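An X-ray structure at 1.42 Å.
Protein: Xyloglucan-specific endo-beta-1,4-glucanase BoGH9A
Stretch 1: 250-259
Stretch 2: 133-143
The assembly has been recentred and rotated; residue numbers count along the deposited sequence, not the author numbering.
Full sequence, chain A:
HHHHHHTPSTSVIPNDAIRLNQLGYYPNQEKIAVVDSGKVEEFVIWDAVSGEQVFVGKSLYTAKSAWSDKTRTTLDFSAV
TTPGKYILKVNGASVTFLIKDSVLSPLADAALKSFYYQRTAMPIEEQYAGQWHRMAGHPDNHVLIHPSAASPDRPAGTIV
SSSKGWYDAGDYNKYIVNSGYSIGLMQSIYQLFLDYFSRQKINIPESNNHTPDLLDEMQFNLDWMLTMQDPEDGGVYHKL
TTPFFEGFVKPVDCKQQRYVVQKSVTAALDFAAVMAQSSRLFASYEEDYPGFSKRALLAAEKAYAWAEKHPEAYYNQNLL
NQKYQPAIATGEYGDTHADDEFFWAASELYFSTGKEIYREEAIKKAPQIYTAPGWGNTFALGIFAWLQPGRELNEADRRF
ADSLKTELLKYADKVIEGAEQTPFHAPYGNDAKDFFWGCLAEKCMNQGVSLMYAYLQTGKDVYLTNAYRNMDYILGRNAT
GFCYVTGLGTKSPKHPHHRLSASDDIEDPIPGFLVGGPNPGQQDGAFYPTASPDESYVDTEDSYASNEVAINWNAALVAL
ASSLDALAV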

# COMPACT_ATOMS: atom_id res chain seq x y z
N LYS A 250 -15.93 -14.98 12.57
CA LYS A 250 -14.91 -15.69 11.82
C LYS A 250 -15.40 -16.00 10.41
O LYS A 250 -16.59 -16.16 10.18
CB LYS A 250 -14.56 -17.00 12.51
CG LYS A 250 -13.97 -16.91 13.88
CD LYS A 250 -13.98 -18.30 14.54
CE LYS A 250 -13.70 -18.27 16.03
NZ LYS A 250 -12.25 -18.26 16.30
N PRO A 251 -14.48 -16.11 9.45
CA PRO A 251 -14.95 -16.45 8.10
C PRO A 251 -15.83 -17.72 8.00
O PRO A 251 -16.82 -17.72 7.27
CB PRO A 251 -13.65 -16.63 7.32
CG PRO A 251 -12.70 -15.71 7.98
CD PRO A 251 -13.05 -15.75 9.45
N VAL A 252 -15.49 -18.76 8.76
CA VAL A 252 -16.27 -19.99 8.70
C VAL A 252 -17.70 -19.83 9.22
O VAL A 252 -18.56 -20.66 8.92
CB VAL A 252 -15.57 -21.14 9.44
CG1 VAL A 252 -14.29 -21.52 8.71
CG2 VAL A 252 -15.30 -20.78 10.86
N ASP A 253 -17.95 -18.77 9.98
CA ASP A 253 -19.29 -18.49 10.51
C ASP A 253 -20.12 -17.52 9.64
O ASP A 253 -21.26 -17.17 9.98
CB ASP A 253 -19.16 -17.99 11.94
CG ASP A 253 -18.49 -19.02 12.85
OD1 ASP A 253 -18.71 -20.23 12.62
OD2 ASP A 253 -17.74 -18.65 13.75
N CYS A 254 -19.55 -17.10 8.51
CA CYS A 254 -20.26 -16.20 7.61
C CYS A 254 -21.27 -16.98 6.78
O CYS A 254 -20.97 -18.07 6.29
CB CYS A 254 -19.27 -15.49 6.68
SG CYS A 254 -18.27 -14.26 7.52
N LYS A 255 -22.48 -16.44 6.64
CA LYS A 255 -23.55 -17.20 6.01
C LYS A 255 -24.27 -16.47 4.89
O LYS A 255 -25.06 -17.07 4.18
CB LYS A 255 -24.54 -17.66 7.09
CG LYS A 255 -23.91 -18.68 8.03
CD LYS A 255 -24.78 -19.04 9.21
CE LYS A 255 -23.96 -19.80 10.26
NZ LYS A 255 -23.00 -20.78 9.65
N GLN A 256 -24.02 -15.17 4.73
CA GLN A 256 -24.66 -14.43 3.64
C GLN A 256 -24.28 -14.96 2.26
O GLN A 256 -23.18 -15.48 2.05
CB GLN A 256 -24.32 -12.95 3.71
CG GLN A 256 -25.06 -12.16 4.74
CD GLN A 256 -24.82 -10.67 4.58
OE1 GLN A 256 -25.33 -10.04 3.65
NE2 GLN A 256 -23.98 -10.12 5.45
N GLN A 257 -25.19 -14.81 1.31
CA GLN A 257 -24.94 -15.23 -0.06
C GLN A 257 -23.94 -14.28 -0.72
O GLN A 257 -23.98 -13.07 -0.47
CB GLN A 257 -26.27 -15.27 -0.84
CG GLN A 257 -26.15 -15.55 -2.33
CD GLN A 257 -25.58 -16.93 -2.64
OE1 GLN A 257 -24.52 -17.05 -3.25
NE2 GLN A 257 -26.30 -17.98 -2.23
N ARG A 258 -23.08 -14.84 -1.56
CA ARG A 258 -22.06 -14.07 -2.29
C ARG A 258 -22.49 -13.80 -3.73
O ARG A 258 -23.00 -14.70 -4.42
CB ARG A 258 -20.72 -14.84 -2.28
CG ARG A 258 -20.17 -15.09 -0.88
CD ARG A 258 -19.43 -13.88 -0.33
NE ARG A 258 -18.00 -13.95 -0.59
CZ ARG A 258 -17.10 -13.15 0.00
NH1 ARG A 258 -17.47 -12.20 0.85
NH2 ARG A 258 -15.82 -13.30 -0.29
N TYR A 259 -22.30 -12.57 -4.18
CA TYR A 259 -22.69 -12.12 -5.52
C TYR A 259 -21.54 -11.46 -6.25
O TYR A 259 -20.67 -10.88 -5.61
CB TYR A 259 -23.80 -11.07 -5.45
CG TYR A 259 -25.11 -11.54 -4.86
CD1 TYR A 259 -25.32 -11.51 -3.50
CD2 TYR A 259 -26.14 -11.98 -5.68
CE1 TYR A 259 -26.52 -11.93 -2.95
CE2 TYR A 259 -27.35 -12.39 -5.14
CZ TYR A 259 -27.53 -12.37 -3.77
OH TYR A 259 -28.72 -12.78 -3.21
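Stretch 2 133-143: HRMAGHPDNHV

Two irregular segments of one chain, far apart in sequence, can pack closely without sharing a sheet or a helix pair, with a few side chains and ordered waters making the links between them. The contact in BoGH9A between residues 250-259 and 133-143 is a compact example. Stretch 2 has no regular helix or strand through most of its length and becomes extended in strand conformation at Val-143; stretch 1 opens with a short 3-10 turn, continues as loop and reaches strand conformation at Tyr-259. The two run in the same general direction: the backbones approach most closely near the start, where the CA atoms of Pro-251 and Gly-137 are 5.1 Å apart, and again near the end, where those of Arg-258 and Val-143 are 5.2 Å apart. Together they bury 587 Å².

The 3-10 turn, closed by the bond from Asp-253 N to Lys-250 O (2.9 Å), presents Pro-251 to the partner. Pro-251 CB lies 4.1 Å from Gly-137 CA and 3.7 Å from His-138 ND1. Here the absence of a side chain matters, since a CB built ideally on Gly-137 would fall 2.6 Å from Pro-251 CB, a clash. The backbones are also joined through water 1, which accepts from His-138 N (2.9 Å) and donates to Pro-251 O (2.9 Å). Beside this junction Val-252 covers the preceding residues of stretch 2, with its CG1 4.3 Å from Met-135 CB and 3.3 Å from Ala-136 O.

Asp-253 takes no part, but Cys-254 turns its CB toward stretch 2, 3.7 Å from His-138 NE2. Cys-254 SG lies 4.6 Å from the centroid of the His-138 ring, at the ring edge. Lys-255 and Gln-256 then leave the interface, and the chain returns at Gln-257, whose side chain ends near His-142 and Val-143.

Arg-258 is the anchor. Its chi1 and chi2 are both m, and its CB points toward stretch 2, from where the side chain reaches Asp-140. The pairing is bidentate: Arg-258 NE donates to OD1 of Asp-140 at 2.8 Å, while NH2 of Arg-258 donates to OD2 of Asp-140 at 2.9 Å and an almost linear 177°. The carboxylate thus meets the guanidinium at its edge, near its plane, leaving a face free for His-138, whose CD2 lies 3.5 Å from Arg-258 CZ. His-138 touches Pro-251, Cys-254 and Arg-258 alike, linking the early part of stretch 1 to Arg-258 near its end.

The backbone of Arg-258 adds a second water link, water 2 accepting from Arg-258 N (3.1 Å) and donating to His-142 O (3.0 Å). Arg-258 O receives a CA-H...O contact from Val-143 CA at 3.5 Å. Tyr-259 points its CB away, yet Tyr-259 C still rests 3.7 Å from Val-143 CG1. No direct backbone-to-backbone N-H...O bond crosses the interface; the links that do cross are a salt bridge, two waters and packing.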

# COMPACT_ATOMS: atom_id res chain seq x y z
N HIS A 133 -3.23 -19.09 12.82
CA HIS A 133 -3.66 -20.09 11.86
C HIS A 133 -5.17 -20.22 11.91
O HIS A 133 -5.78 -19.97 12.95
CB HIS A 133 -2.99 -21.45 12.13
CG HIS A 133 -3.16 -21.95 13.53
ND1 HIS A 133 -4.24 -22.71 13.92
CD2 HIS A 133 -2.38 -21.81 14.63
CE1 HIS A 133 -4.12 -23.01 15.20
NE2 HIS A 133 -3.00 -22.48 15.65
N ARG A 134 -5.76 -20.59 10.78
CA ARG A 134 -7.19 -20.82 10.70
C ARG A 134 -7.56 -21.74 9.56
O ARG A 134 -6.76 -22.02 8.67
CB ARG A 134 -7.96 -19.50 10.59
CG ARG A 134 -7.75 -18.75 9.29
CD ARG A 134 -8.44 -17.38 9.28
NE ARG A 134 -8.54 -16.90 7.91
CZ ARG A 134 -7.66 -16.10 7.30
NH1 ARG A 134 -6.63 -15.62 7.96
NH2 ARG A 134 -7.86 -15.76 6.03
N MET A 135 -8.80 -22.20 9.60
CA MET A 135 -9.32 -23.07 8.55
C MET A 135 -9.62 -22.23 7.33
O MET A 135 -9.69 -21.00 7.41
CB MET A 135 -10.62 -23.73 9.03
CG MET A 135 -10.47 -24.50 10.33
SD MET A 135 -9.48 -26.00 10.15
CE MET A 135 -10.77 -27.12 9.61
N ALA A 136 -9.81 -22.89 6.19
CA ALA A 136 -10.24 -22.20 4.99
C ALA A 136 -11.60 -21.51 5.23
O ALA A 136 -12.47 -22.01 5.96
CB ALA A 136 -10.32 -23.17 3.84
N GLY A 137 -11.78 -20.35 4.60
CA GLY A 137 -13.03 -19.63 4.62
C GLY A 137 -13.34 -19.00 3.27
O GLY A 137 -12.45 -18.80 2.46
N HIS A 138 -14.60 -18.69 3.03
CA HIS A 138 -15.06 -18.09 1.77
C HIS A 138 -14.53 -18.79 0.51
O HIS A 138 -13.77 -18.23 -0.28
CB HIS A 138 -14.75 -16.59 1.74
CG HIS A 138 -15.50 -15.81 2.77
ND1 HIS A 138 -15.00 -15.56 4.02
CD2 HIS A 138 -16.74 -15.27 2.74
CE1 HIS A 138 -15.88 -14.88 4.72
NE2 HIS A 138 -16.95 -14.68 3.97
N PRO A 139 -14.95 -20.04 0.30
CA PRO A 139 -14.54 -20.76 -0.91
C PRO A 139 -14.95 -20.03 -2.19
O PRO A 139 -14.24 -20.11 -3.18
CB PRO A 139 -15.26 -22.10 -0.78
CG PRO A 139 -16.35 -21.85 0.19
CD PRO A 139 -15.82 -20.87 1.15
N ASP A 140 -16.07 -19.31 -2.15
CA ASP A 140 -16.55 -18.52 -3.27
C ASP A 140 -16.64 -19.36 -4.55
O ASP A 140 -16.38 -18.87 -5.66
CB ASP A 140 -15.67 -17.27 -3.45
CG ASP A 140 -15.91 -16.22 -2.38
OD1 ASP A 140 -16.93 -16.30 -1.65
OD2 ASP A 140 -15.09 -15.28 -2.21
N ASN A 141 -17.03 -20.62 -4.38
CA ASN A 141 -17.28 -21.54 -5.50
C ASN A 141 -18.76 -21.57 -5.88
O ASN A 141 -19.12 -22.16 -6.90
CB ASN A 141 -16.81 -22.95 -5.15
CG ASN A 141 -17.27 -23.41 -3.78
OD1 ASN A 141 -18.13 -22.78 -3.15
ND2 ASN A 141 -16.70 -24.51 -3.31
N HIS A 142 -19.58 -20.93 -5.06
CA HIS A 142 -21.02 -20.86 -5.30
C HIS A 142 -21.48 -19.41 -5.22
O HIS A 142 -22.04 -18.98 -4.21
CB HIS A 142 -21.75 -21.73 -4.28
CG HIS A 142 -23.20 -21.94 -4.60
ND1 HIS A 142 -24.17 -21.02 -4.30
CD2 HIS A 142 -23.84 -22.98 -5.20
CE1 HIS A 142 -25.35 -21.47 -4.69
NE2 HIS A 142 -25.17 -22.66 -5.24
N VAL A 143 -21.25 -18.67 -6.29
CA VAL A 143 -21.48 -17.23 -6.33
C VAL A 143 -22.52 -16.88 -7.39
O VAL A 143 -22.47 -17.40 -8.50
CB VAL A 143 -20.13 -16.48 -6.59
CG1 VAL A 143 -20.33 -14.97 -6.69
CG2 VAL A 143 -19.15 -16.79 -5.48
O HOH W 1 -16.97 -18.84 4.64
O HOH W 2 -22.48 -17.89 -1.46